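Dot/Icm T4SS effector (Legionella pneumophila subsp. pneumophila, PDB 4HFV) is of unknown function but is a putative effector of the Dot/Icm type IV secretion system, probably delivered into host cells. Local coordinates at residues D72-R75 against V76-L80; A81-I84 against R85-A89; N117-R120 against E121-A124; N141-P144 against R145-Y148; I165-L168 against S169-H173. All coordinates share one frame; numbering follows the deposited sequence. Where two conformers were deposited one is given.

Contact 1 of 5, residues D72-R75 against V76-L80; sequences DKAR and VLNAL
N78 and A74 meet through two hydrogen bonds to a single carbonyl. The backbone N of N78 reaches A74 O at 2.8 Å, as one rung of the helix, and the side-chain ND2 of N78 adds a shorter bond to A74 O at 2.7 Å. The two donors use different approaches: the backbone N lies almost straight beyond the C=O bond, whereas ND2 stands 49° above the carbonyl plane. With CG placed beside its own backbone N (chi1 -81°), the amide folds back along the helix, and A74 O lies nearly in the amide plane. The other end of the amide, OD1, accepts from V7 N, so asparagine suits this buried place by donating and accepting at once.

Ordinary i to i+4 bonds complete this turn of helix 70-90, joining V76 to D72 (3.1 Å from V76 N to D72 O), L77 to K73 and A79 to R75. The small A79 brings its CB to 3.2 Å from R75 O, and its methyl packs on M126 and L130 of helix 120-136.

Beta-branched V76 turns onto L63 and F133, while the guanidinium of R75 pairs with E71.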
loop_
_atom_site.group_PDB
_atom_site.type_symbol
_atom_site.label_atom_id
_atom_site.label_comp_id
_atom_site.label_asym_id
_atom_site.label_seq_id
_atom_site.Cartn_x
_atom_site.Cartn_y
_atom_site.Cartn_z
ATOM N N ASP A 72 -18.365 -8.407 -1.615
ATOM C CA ASP A 72 -16.973 -8.472 -2.067
ATOM C C ASP A 72 -16.919 -8.759 -3.575
ATOM O O ASP A 72 -16.142 -8.140 -4.299
ATOM C CB ASP A 72 -16.208 -9.521 -1.247
ATOM C CG ASP A 72 -14.783 -9.759 -1.743
ATOM O OD1 ASP A 72 -14.156 -8.856 -2.363
ATOM O OD2 ASP A 72 -14.284 -10.875 -1.478
ATOM N N LYS A 73 -17.780 -9.658 -4.051
ATOM C CA LYS A 73 -17.948 -9.868 -5.490
ATOM C C LYS A 73 -18.329 -8.556 -6.182
ATOM O O LYS A 73 -17.749 -8.166 -7.202
ATOM C CB LYS A 73 -19.022 -10.924 -5.770
ATOM C CG LYS A 73 -18.643 -12.341 -5.414
ATOM C CD LYS A 73 -19.838 -13.263 -5.520
ATOM C CE LYS A 73 -20.152 -13.622 -6.943
ATOM N NZ LYS A 73 -21.439 -14.410 -6.997
ATOM N N ALA A 74 -19.278 -7.834 -5.609
ATOM C CA ALA A 74 -19.682 -6.568 -6.232
ATOM C C ALA A 74 -18.535 -5.565 -6.264
ATOM O O ALA A 74 -18.287 -4.846 -7.279
ATOM C CB ALA A 74 -20.923 -5.993 -5.513
ATOM N N ARG A 75 -17.810 -5.472 -5.149
ATOM C CA ARG A 75 -16.708 -4.508 -5.079
ATOM C C ARG A 75 -15.675 -4.759 -6.171
ATOM O O ARG A 75 -15.242 -3.824 -6.857
ATOM C CB ARG A 75 -16.040 -4.502 -3.701
ATOM C CG ARG A 75 -15.016 -3.348 -3.587
ATOM C CD ARG A 75 -14.561 -3.064 -2.141
ATOM N NE ARG A 75 -15.673 -2.706 -1.259
ATOM C CZ ARG A 75 -16.260 -3.537 -0.394
ATOM N NH1 ARG A 75 -17.274 -3.083 0.344
ATOM N NH2 ARG A 75 -15.853 -4.807 -0.262
ATOM N N VAL A 76 -15.305 -6.025 -6.369
ATOM C CA VAL A 76 -14.401 -6.346 -7.460
ATOM C C VAL A 76 -14.932 -5.978 -8.838
ATOM O O VAL A 76 -14.217 -5.323 -9.640
ATOM C CB VAL A 76 -13.947 -7.807 -7.436
ATOM C CG1 VAL A 76 -13.050 -8.117 -8.652
ATOM C CG2 VAL A 76 -13.172 -8.099 -6.102
ATOM N N LEU A 77 -16.155 -6.395 -9.162
ATOM C CA LEU A 77 -16.675 -6.131 -10.508
ATOM C C LEU A 77 -16.897 -4.625 -10.729
ATOM O O LEU A 77 -16.539 -4.112 -11.774
ATOM C CB LEU A 77 -17.917 -6.975 -10.822
ATOM C CG LEU A 77 -18.407 -6.966 -12.278
ATOM C CD1 LEU A 77 -17.334 -7.421 -13.317
ATOM C CD2 LEU A 77 -19.659 -7.814 -12.428
ATOM N N ASN A 78 -17.460 -3.914 -9.745
ATOM C CA ASN A 78 -17.604 -2.467 -9.878
ATOM C C ASN A 78 -16.256 -1.810 -10.125
ATOM O O ASN A 78 -16.123 -0.965 -11.002
ATOM C CB ASN A 78 -18.226 -1.849 -8.620
ATOM C CG ASN A 78 -19.745 -1.985 -8.572
ATOM O OD1 ASN A 78 -20.463 -1.022 -8.811
ATOM N ND2 ASN A 78 -20.232 -3.148 -8.202
ATOM N N ALA A 79 -15.256 -2.178 -9.315
ATOM C CA ALA A 79 -13.922 -1.635 -9.478
ATOM C C ALA A 79 -13.386 -1.851 -10.902
ATOM O O ALA A 79 -12.845 -0.940 -11.510
ATOM C CB ALA A 79 -12.908 -2.233 -8.416
ATOM N N LEU A 80 -13.469 -3.065 -11.421
ATOM C CA LEU A 80 -12.948 -3.303 -12.760
ATOM C C LEU A 80 -13.715 -2.510 -13.822
ATOM O O LEU A 80 -13.107 -2.020 -14.771
ATOM C CB LEU A 80 -13.044 -4.774 -13.118
ATOM C CG LEU A 80 -12.494 -5.170 -14.476
ATOM C CD1 LEU A 80 -11.039 -4.769 -14.624
ATOM C CD2 LEU A 80 -12.675 -6.671 -14.609
#

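Contact 2 of 5, residues A81-I84 against R85-A89; sequences AYYI and RDQIA
Y83 and Q87, one helical turn apart, form the closely packed side of the contact. The amide of Q87 lies over one face of the Y83 ring, displaced toward the rim, with the two planes 27° apart. Its NE2 comes to 3.4 Å from CZ of Y83, while CD of Q87 is 3.8 Å from the same CZ. NE2 also approaches the phenol oxygen, but at an angle too poor for a hydrogen bond; Y83 OH is bonded to D164 instead. The stack depends on the Y83 ring swinging out beside its own carbonyl carbon (chi1 -176°), while the chain of Q87 runs extended beyond CG and lays its flat end over the ring. D86 OD2 pairs with R171, which itself packs on Y83.

Next to this stack, I84 touches Q87 through CG1, 3.9 Å from OE1, and meets I88 through CG2, 4.1 Å from I88 CD1. I84 packs on Q52 and L56, and I88 on R49 and Q52, of helix 49-64.

The Y82 and R85 side is looser and hydrated. CE2 of Y82 and NH1 of R85 are 4.2 Å apart, and a water joins the two residues, donating to Y82 O at 3.0 Å and accepting from R85 NH1 at 2.9 Å. The same water sits 3.4 Å above the centre of the Y82 ring, in the plane of the guanidinium. R85 NE bonds T107. Direct stacking and the D164 bond thus fix the Y83 ring, whereas the link from Y82 to R85 runs through one water and is probably less rigid.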
loop_
_atom_site.group_PDB
_atom_site.type_symbol
_atom_site.label_atom_id
_atom_site.label_comp_id
_atom_site.label_asym_id
_atom_site.label_seq_id
_atom_site.Cartn_x
_atom_site.Cartn_y
_atom_site.Cartn_z
ATOM N N ALA A 81 -15.038 -2.416 -13.686
ATOM C CA ALA A 81 -15.806 -1.675 -14.682
ATOM C C ALA A 81 -15.375 -0.226 -14.617
ATOM O O ALA A 81 -15.142 0.399 -15.655
ATOM C CB ALA A 81 -17.323 -1.795 -14.462
ATOM N N TYR A 82 -15.272 0.304 -13.394
ATOM C CA TYR A 82 -14.863 1.694 -13.223
ATOM C C TYR A 82 -13.482 1.928 -13.806
ATOM O O TYR A 82 -13.270 2.891 -14.517
ATOM C CB TYR A 82 -14.883 2.097 -11.750
ATOM C CG TYR A 82 -14.727 3.585 -11.589
ATOM C CD1 TYR A 82 -13.468 4.143 -11.544
ATOM C CD2 TYR A 82 -15.841 4.442 -11.557
ATOM C CE1 TYR A 82 -13.294 5.504 -11.411
ATOM C CE2 TYR A 82 -15.681 5.806 -11.436
ATOM C CZ TYR A 82 -14.395 6.326 -11.366
ATOM O OH TYR A 82 -14.167 7.670 -11.233
ATOM N N TYR A 83 -12.552 1.021 -13.519
ATOM C CA TYR A 83 -11.183 1.112 -14.037
ATOM C C TYR A 83 -11.131 1.084 -15.570
ATOM O O TYR A 83 -10.431 1.872 -16.216
ATOM C CB TYR A 83 -10.356 -0.042 -13.417
ATOM C CG TYR A 83 -8.871 -0.072 -13.757
ATOM C CD1 TYR A 83 -8.056 1.035 -13.585
ATOM C CD2 TYR A 83 -8.279 -1.253 -14.203
ATOM C CE1 TYR A 83 -6.688 0.954 -13.866
ATOM C CE2 TYR A 83 -6.950 -1.341 -14.498
ATOM C CZ TYR A 83 -6.153 -0.252 -14.341
ATOM O OH TYR A 83 -4.821 -0.382 -14.670
ATOM N N ILE A 84 -11.844 0.150 -16.173
ATOM C CA ILE A 84 -11.815 0.085 -17.628
ATOM C C ILE A 84 -12.471 1.310 -18.229
ATOM O O ILE A 84 -11.987 1.844 -19.224
ATOM C CB ILE A 84 -12.481 -1.189 -18.164
ATOM C CG1 ILE A 84 -11.515 -2.365 -17.966
ATOM C CG2 ILE A 84 -12.832 -0.997 -19.641
ATOM C CD1 ILE A 84 -12.176 -3.690 -18.056
ATOM N N ARG A 85 -13.573 1.776 -17.631
ATOM C CA ARG A 85 -14.181 3.058 -18.047
ATOM C C ARG A 85 -13.136 4.198 -18.035
ATOM O O ARG A 85 -13.009 4.974 -18.985
ATOM C CB ARG A 85 -15.344 3.420 -17.102
ATOM C CG ARG A 85 -16.088 4.739 -17.408
ATOM C CD ARG A 85 -17.364 4.860 -16.570
ATOM N NE ARG A 85 -18.070 6.141 -16.727
ATOM C CZ ARG A 85 -17.744 7.259 -16.088
ATOM N NH1 ARG A 85 -16.731 7.253 -15.256
ATOM N NH2 ARG A 85 -18.452 8.379 -16.242
ATOM N N ASP A 86 -12.363 4.304 -16.957
ATOM C CA ASP A 86 -11.373 5.361 -16.869
ATOM C C ASP A 86 -10.270 5.215 -17.941
ATOM O O ASP A 86 -9.776 6.191 -18.522
ATOM C CB ASP A 86 -10.755 5.321 -15.479
ATOM C CG ASP A 86 -9.884 6.530 -15.205
ATOM O OD1 ASP A 86 -10.433 7.630 -15.164
ATOM O OD2 ASP A 86 -8.658 6.368 -15.026
ATOM N N GLN A 87 -9.914 3.979 -18.209
ATOM C CA GLN A 87 -8.929 3.664 -19.236
ATOM C C GLN A 87 -9.381 4.139 -20.619
ATOM O O GLN A 87 -8.593 4.668 -21.411
ATOM C CB GLN A 87 -8.621 2.185 -19.215
ATOM C CG GLN A 87 -7.703 1.830 -18.027
ATOM C CD GLN A 87 -7.262 0.391 -17.960
ATOM O OE1 GLN A 87 -8.055 -0.527 -18.083
ATOM N NE2 GLN A 87 -5.954 0.188 -17.704
ATOM N N ILE A 88 -10.664 3.991 -20.894
ATOM C CA ILE A 88 -11.231 4.487 -22.145
ATOM C C ILE A 88 -11.273 6.011 -22.163
ATOM O O ILE A 88 -10.936 6.626 -23.165
ATOM C CB ILE A 88 -12.618 3.897 -22.384
ATOM C CG1 ILE A 88 -12.513 2.375 -22.497
ATOM C CG2 ILE A 88 -13.236 4.455 -23.666
ATOM C CD1 ILE A 88 -13.888 1.658 -22.626
ATOM N N ALA A 89 -11.679 6.622 -21.059
ATOM C CA ALA A 89 -11.672 8.071 -20.983
ATOM C C ALA A 89 -10.269 8.645 -21.272
ATOM O O ALA A 89 -10.128 9.702 -21.940
ATOM C CB ALA A 89 -12.230 8.546 -19.623
HETATM O O HOH W 1 -14.432 5.629 -14.790
#

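Contact 3 of 5, residues N117-R120 against E121-A124; sequences NPNR and EDLA
N119 presents a flat amide sandwiched between two carboxylates, E121 over one face and D122 over the other, each plane only 12° from its own. D122 brings OD2 to 3.4 Å from CG of N119; the E121 side of the stack holds for one of two conformers of that residue and is less certain. At the edge of the R120 guanidinium, in its plane, a water accepts from NH1.

N119 is the N-cap of helix 120-136, and with D122 it forms a capping box. Its CG sits between the backbone N and the carbonyl carbon (chi1 63°), which brings OD1 back over the first turn. There OD1 takes the D122 N-H at 2.8 Å, nearly straight at 173°. In return D122 OD2 accepts from N119 N at 3.0 Å, on its anti side, and also from F4 N. Asparagine and aspartate suit these places because short polar side chains can reach backbone N-H groups. The acidic residues at the N-terminal end should also be favoured by the helix dipole.

P118 lies just before the cap, where a residue without an N-H costs the helix nothing. With L123 it forms a hydrophobic staple beside the capping box, P118 CB resting 3.5 Å from CD2 of L123.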
loop_
_atom_site.group_PDB
_atom_site.type_symbol
_atom_site.label_atom_id
_atom_site.label_comp_id
_atom_site.label_asym_id
_atom_site.label_seq_id
_atom_site.Cartn_x
_atom_site.Cartn_y
_atom_site.Cartn_z
ATOM N N ASN A 117 -21.025 8.867 -7.186
ATOM C CA ASN A 117 -19.727 8.840 -7.872
ATOM C C ASN A 117 -18.625 8.655 -6.824
ATOM O O ASN A 117 -18.684 9.241 -5.752
ATOM C CB ASN A 117 -19.511 10.169 -8.635
ATOM C CG ASN A 117 -19.064 9.963 -10.086
ATOM O OD1 ASN A 117 -17.897 9.644 -10.352
ATOM N ND2 ASN A 117 -19.997 10.170 -11.040
ATOM N N PRO A 118 -17.602 7.847 -7.135
ATOM C CA PRO A 118 -16.683 7.419 -6.097
ATOM C C PRO A 118 -15.851 8.570 -5.586
ATOM O O PRO A 118 -15.284 9.267 -6.403
ATOM C CB PRO A 118 -15.762 6.401 -6.828
ATOM C CG PRO A 118 -16.490 5.980 -7.987
ATOM C CD PRO A 118 -17.400 7.114 -8.385
ATOM N N ASN A 119 -15.781 8.749 -4.270
ATOM C CA ASN A 119 -14.806 9.631 -3.673
ATOM C C ASN A 119 -13.457 8.899 -3.541
ATOM O O ASN A 119 -13.308 7.770 -4.020
ATOM C CB ASN A 119 -15.301 10.214 -2.341
ATOM C CG ASN A 119 -15.544 9.169 -1.279
ATOM O OD1 ASN A 119 -14.873 8.132 -1.214
ATOM N ND2 ASN A 119 -16.515 9.445 -0.420
ATOM N N ARG A 120 -12.461 9.560 -2.956
ATOM C CA ARG A 120 -11.110 8.992 -2.911
ATOM C C ARG A 120 -11.088 7.707 -2.104
ATOM O O ARG A 120 -10.344 6.748 -2.400
ATOM C CB ARG A 120 -10.152 9.981 -2.244
ATOM C CG ARG A 120 -9.720 11.097 -3.144
ATOM C CD ARG A 120 -8.632 11.926 -2.456
ATOM N NE ARG A 120 -9.165 12.700 -1.340
ATOM C CZ ARG A 120 -9.527 13.981 -1.421
ATOM N NH1 ARG A 120 -10.011 14.607 -0.362
ATOM N NH2 ARG A 120 -9.407 14.643 -2.562
ATOM N N GLU A 121 -11.874 7.725 -1.039
ATOM C CA GLU A 121 -11.975 6.599 -0.146
ATOM C C GLU A 121 -12.535 5.413 -0.941
ATOM O O GLU A 121 -11.924 4.338 -0.997
ATOM C CB GLU A 121 -12.866 6.996 1.033
ATOM C CG GLU A 121 -12.437 8.324 1.694
ATOM C CD GLU A 121 -13.353 9.516 1.373
ATOM O OE1 GLU A 121 -14.408 9.641 2.046
ATOM O OE2 GLU A 121 -13.010 10.332 0.471
ATOM N N ASP A 122 -13.672 5.640 -1.599
ATOM C CA ASP A 122 -14.313 4.610 -2.403
ATOM C C ASP A 122 -13.353 4.013 -3.411
ATOM O O ASP A 122 -13.338 2.804 -3.625
ATOM C CB ASP A 122 -15.468 5.203 -3.205
ATOM C CG ASP A 122 -16.608 5.710 -2.331
ATOM O OD1 ASP A 122 -16.853 5.129 -1.243
ATOM O OD2 ASP A 122 -17.267 6.697 -2.743
ATOM N N LEU A 123 -12.591 4.874 -4.078
ATOM C CA LEU A 123 -11.735 4.420 -5.155
ATOM C C LEU A 123 -10.611 3.625 -4.559
ATOM O O LEU A 123 -10.223 2.576 -5.101
ATOM C CB LEU A 123 -11.137 5.593 -5.912
ATOM C CG LEU A 123 -12.118 6.252 -6.881
ATOM C CD1 LEU A 123 -11.492 7.436 -7.589
ATOM C CD2 LEU A 123 -12.597 5.218 -7.889
ATOM N N ALA A 124 -10.067 4.140 -3.458
ATOM C CA ALA A 124 -9.007 3.414 -2.774
ATOM C C ALA A 124 -9.504 2.006 -2.411
ATOM O O ALA A 124 -8.823 1.032 -2.664
ATOM C CB ALA A 124 -8.505 4.146 -1.536
HETATM O O HOH W 2 -10.601 12.474 1.351
#

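Contact 4 of 5, residues N141-P144 against R145-Y148; sequences NSDP and RKGY
A short 3-10 turn in the loop between helices 120-136 and 161-188 carries this contact, and the side chain of D143 holds its start. D143 O accepts from K146 N at 2.8 Å, and P144 O accepts from G147 N at 3.0 Å, the i to i+3 pattern of such a turn. D143 OD1 also takes the N-H of R145 at 3.1 Å, from well above the carboxylate plane. This is an Asx turn, which suits aspartate to the place. CG of D143 lies anti to its own N (chi1 174°), which carries the carboxylate forward over the turn.

D143, R145 and K146 form a salt-bridge network, though its ion pairs are long: OD1 of D143 to NE of R145 is 3.8 Å, and OD2 of D143 to NZ of K146 is 3.9 Å. K146 curls round to the carboxylate by bending at two of its torsions. P144 suits the start of the turn because its ring fixes phi and it needs no N-H there. G147 takes a positive phi at which a CB would press against the preceding carbonyl oxygen.

Within the chain, P144 packs on Y139. It also packs on I179 of the second subunit, while R145 pairs with D125 of that subunit, so the loop lies against helices 120-136 and 161-188 of the partner.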
loop_
_atom_site.group_PDB
_atom_site.type_symbol
_atom_site.label_atom_id
_atom_site.label_comp_id
_atom_site.label_asym_id
_atom_site.label_seq_id
_atom_site.Cartn_x
_atom_site.Cartn_y
_atom_site.Cartn_z
ATOM N N ASN A 141 -0.531 -17.934 -3.299
ATOM C CA ASN A 141 -0.946 -17.175 -2.104
ATOM C C ASN A 141 -1.005 -15.662 -2.273
ATOM O O ASN A 141 -0.789 -14.926 -1.309
ATOM C CB ASN A 141 -0.070 -17.513 -0.899
ATOM C CG ASN A 141 -0.766 -17.199 0.424
ATOM O OD1 ASN A 141 -2.006 -17.080 0.483
ATOM N ND2 ASN A 141 0.013 -17.069 1.482
ATOM N N SER A 142 -1.289 -15.202 -3.491
ATOM C CA SER A 142 -1.365 -13.766 -3.794
ATOM C C SER A 142 -0.051 -13.051 -3.602
ATOM O O SER A 142 -0.003 -11.819 -3.667
ATOM C CB SER A 142 -2.433 -13.094 -2.931
ATOM O OG SER A 142 -3.669 -13.757 -3.110
ATOM N N ASP A 143 1.012 -13.817 -3.357
ATOM C CA ASP A 143 2.275 -13.251 -2.902
ATOM C C ASP A 143 3.362 -13.429 -3.966
ATOM O O ASP A 143 3.817 -14.536 -4.237
ATOM C CB ASP A 143 2.663 -13.926 -1.568
ATOM C CG ASP A 143 4.036 -13.520 -1.056
ATOM O OD1 ASP A 143 4.584 -12.475 -1.472
ATOM O OD2 ASP A 143 4.565 -14.276 -0.224
ATOM N N PRO A 144 3.763 -12.333 -4.604
ATOM C CA PRO A 144 4.704 -12.515 -5.708
ATOM C C PRO A 144 6.038 -13.156 -5.261
ATOM O O PRO A 144 6.709 -13.784 -6.091
ATOM C CB PRO A 144 4.879 -11.090 -6.260
ATOM C CG PRO A 144 4.428 -10.175 -5.133
ATOM C CD PRO A 144 3.386 -10.922 -4.393
ATOM N N ARG A 145 6.368 -13.045 -3.971
ATOM C CA ARG A 145 7.571 -13.667 -3.419
ATOM C C ARG A 145 7.516 -15.172 -3.664
ATOM O O ARG A 145 8.540 -15.822 -3.791
ATOM C CB ARG A 145 7.717 -13.398 -1.899
ATOM C CG ARG A 145 7.520 -11.932 -1.437
ATOM C CD ARG A 145 7.400 -11.792 0.107
ATOM N NE ARG A 145 7.125 -10.411 0.536
ATOM C CZ ARG A 145 7.243 -9.958 1.789
ATOM N NH1 ARG A 145 6.978 -8.680 2.072
ATOM N NH2 ARG A 145 7.650 -10.770 2.762
ATOM N N LYS A 146 6.315 -15.730 -3.744
ATOM C CA LYS A 146 6.179 -17.180 -3.810
ATOM C C LYS A 146 6.040 -17.659 -5.258
ATOM O O LYS A 146 5.850 -18.852 -5.503
ATOM C CB LYS A 146 4.965 -17.657 -2.998
ATOM C CG LYS A 146 4.882 -17.187 -1.567
ATOM C CD LYS A 146 5.645 -18.116 -0.630
ATOM C CE LYS A 146 5.326 -17.829 0.852
ATOM N NZ LYS A 146 3.852 -17.902 1.170
ATOM N N GLY A 147 6.092 -16.733 -6.215
ATOM C CA GLY A 147 6.044 -17.084 -7.616
ATOM C C GLY A 147 4.663 -17.067 -8.258
ATOM O O GLY A 147 3.631 -16.816 -7.614
ATOM N N TYR A 148 4.663 -17.355 -9.551
ATOM C CA TYR A 148 3.444 -17.422 -10.344
ATOM C C TYR A 148 2.725 -18.756 -10.257
ATOM O O TYR A 148 3.348 -19.819 -10.240
ATOM C CB TYR A 148 3.779 -17.192 -11.802
ATOM C CG TYR A 148 4.083 -15.773 -12.173
ATOM C CD1 TYR A 148 5.119 -15.092 -11.587
ATOM C CD2 TYR A 148 3.343 -15.126 -13.158
ATOM C CE1 TYR A 148 5.412 -13.786 -11.953
ATOM C CE2 TYR A 148 3.630 -13.853 -13.538
ATOM C CZ TYR A 148 4.641 -13.171 -12.933
ATOM O OH TYR A 148 4.909 -11.876 -13.311
#

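Contact 5 of 5, residues I165-L168 against S169-H173; sequences ILEL and SDRVH
Helix 161-188 carries S169 and H173 of the succinate-binding site, and E167 and R171, one turn apart, form an ion pair here. E167 OE2 receives NE of R171 at 2.6 Å through its anti lone pair, the one away from OE1, and the N-H points at it within 13° of straight. The oxygen lies 8° from the guanidinium plane, yet the two flat groups stand nearly upright to each other, 84° apart. E167 reaches this position by bending at chi2, while R171 runs extended from CG to NE. The other end of the guanidinium has a partner on helix 70-90.

Around the pair, helical bonds link S169 to I165, D170 to L166, R171 to E167 and V172 to L168, the last spanning 3.0 Å from V172 N to L168 O. On the more polar side a water donates to E167 OE1 at 2.8 Å and to D170 OD2 at 2.7 Å, bridging two like-charged groups. D170 OD1 bonds H173 of the second subunit.

S169, small and polar, makes a weak hydrogen bond through OG, and H173 ND1 a hydrogen bond, to a succinate that probably came from the crystallisation liquor. L168, on the apolar side, packs on Y127 and L130.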
loop_
_atom_site.group_PDB
_atom_site.type_symbol
_atom_site.label_atom_id
_atom_site.label_comp_id
_atom_site.label_asym_id
_atom_site.label_seq_id
_atom_site.Cartn_x
_atom_site.Cartn_y
_atom_site.Cartn_z
ATOM N N ILE A 165 -1.796 -4.748 -12.095
ATOM C CA ILE A 165 -1.529 -4.783 -10.648
ATOM C C ILE A 165 -0.669 -3.601 -10.178
ATOM O O ILE A 165 -1.028 -2.929 -9.206
ATOM C CB ILE A 165 -0.920 -6.108 -10.259
ATOM C CG1 ILE A 165 -2.006 -7.181 -10.340
ATOM C CG2 ILE A 165 -0.322 -6.062 -8.802
ATOM C CD1 ILE A 165 -1.474 -8.597 -10.512
ATOM N N LEU A 166 0.426 -3.312 -10.888
ATOM C CA LEU A 166 1.268 -2.162 -10.570
ATOM C C LEU A 166 0.506 -0.851 -10.679
ATOM O O LEU A 166 0.589 -0.001 -9.794
ATOM C CB LEU A 166 2.481 -2.110 -11.511
ATOM C CG LEU A 166 3.447 -3.302 -11.353
ATOM C CD1 LEU A 166 4.350 -3.422 -12.530
ATOM C CD2 LEU A 166 4.264 -3.186 -10.061
ATOM N N GLU A 167 -0.262 -0.700 -11.758
ATOM C CA GLU A 167 -1.003 0.533 -11.955
ATOM C C GLU A 167 -2.041 0.716 -10.832
ATOM O O GLU A 167 -2.149 1.789 -10.253
ATOM C CB GLU A 167 -1.682 0.548 -13.317
ATOM C CG GLU A 167 -2.701 1.693 -13.483
ATOM C CD GLU A 167 -2.088 3.065 -13.522
ATOM O OE1 GLU A 167 -0.954 3.211 -14.045
ATOM O OE2 GLU A 167 -2.743 4.004 -13.018
ATOM N N LEU A 168 -2.788 -0.339 -10.523
ATOM C CA LEU A 168 -3.799 -0.292 -9.480
ATOM C C LEU A 168 -3.142 0.030 -8.139
ATOM O O LEU A 168 -3.651 0.827 -7.333
ATOM C CB LEU A 168 -4.569 -1.615 -9.420
ATOM C CG LEU A 168 -5.584 -1.790 -10.595
ATOM C CD1 LEU A 168 -6.073 -3.195 -10.626
ATOM C CD2 LEU A 168 -6.755 -0.843 -10.392
ATOM N N SER A 169 -1.986 -0.572 -7.920
ATOM C CA SER A 169 -1.237 -0.293 -6.720
ATOM C C SER A 169 -0.784 1.168 -6.679
ATOM O O SER A 169 -0.887 1.833 -5.647
ATOM C CB SER A 169 -0.061 -1.269 -6.644
ATOM O OG SER A 169 0.886 -0.794 -5.773
ATOM N N ASP A 170 -0.365 1.711 -7.816
ATOM C CA ASP A 170 0.013 3.107 -7.828
ATOM C C ASP A 170 -1.168 4.014 -7.500
ATOM O O ASP A 170 -1.023 5.000 -6.767
ATOM C CB ASP A 170 0.588 3.525 -9.175
ATOM C CG ASP A 170 1.901 2.862 -9.493
ATOM O OD1 ASP A 170 2.573 2.385 -8.556
ATOM O OD2 ASP A 170 2.275 2.859 -10.687
ATOM N N ARG A 171 -2.341 3.731 -8.070
ATOM C CA ARG A 171 -3.479 4.600 -7.823
ATOM C C ARG A 171 -3.914 4.566 -6.368
ATOM O O ARG A 171 -4.223 5.606 -5.772
ATOM C CB ARG A 171 -4.649 4.221 -8.740
ATOM C CG ARG A 171 -4.340 4.399 -10.188
ATOM C CD ARG A 171 -5.571 3.985 -11.059
ATOM N NE ARG A 171 -5.274 4.186 -12.472
ATOM C CZ ARG A 171 -6.147 4.579 -13.383
ATOM N NH1 ARG A 171 -7.403 4.842 -13.035
ATOM N NH2 ARG A 171 -5.750 4.726 -14.635
ATOM N N VAL A 172 -3.970 3.363 -5.806
ATOM C CA VAL A 172 -4.258 3.197 -4.393
ATOM C C VAL A 172 -3.243 3.993 -3.556
ATOM O O VAL A 172 -3.643 4.743 -2.661
ATOM C CB VAL A 172 -4.215 1.694 -3.980
ATOM C CG1 VAL A 172 -4.253 1.508 -2.467
ATOM C CG2 VAL A 172 -5.345 0.943 -4.609
ATOM N N HIS A 173 -1.950 3.851 -3.862
ATOM C CA HIS A 173 -0.913 4.539 -3.083
ATOM C C HIS A 173 -1.150 6.077 -3.105
ATOM O O HIS A 173 -1.023 6.765 -2.077
ATOM C CB HIS A 173 0.469 4.246 -3.635
ATOM C CG HIS A 173 1.558 4.938 -2.884
ATOM N ND1 HIS A 173 1.714 4.817 -1.523
ATOM C CD2 HIS A 173 2.548 5.762 -3.305
ATOM C CE1 HIS A 173 2.755 5.532 -1.139
ATOM N NE2 HIS A 173 3.262 6.133 -2.200
HETATM O O HOH W 3 1.145 4.360 -12.628
#

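In the fold
The five contacts follow one another along an all-helical chain. Contacts 1 and 2 are successive parts of helix 70-90, centres about 13 Å apart. Contact 3 begins helix 120-136 and touches contact 2 where Y82 packs on P118 and L123. Contact 5, on helix 161-188, lies about 14 Å between centres from both contact 2 and contact 3; the D86 to R171 salt bridge joins it to helix 70-90. Contact 4, in the loop between the last two helices, is most peripheral, about 22 Å from the centre of the chain to its own centre. Contacts 3, 4 and 5 all meet the second subunit, and the succinate-binding residues S169 and H173 lie in the interface itself.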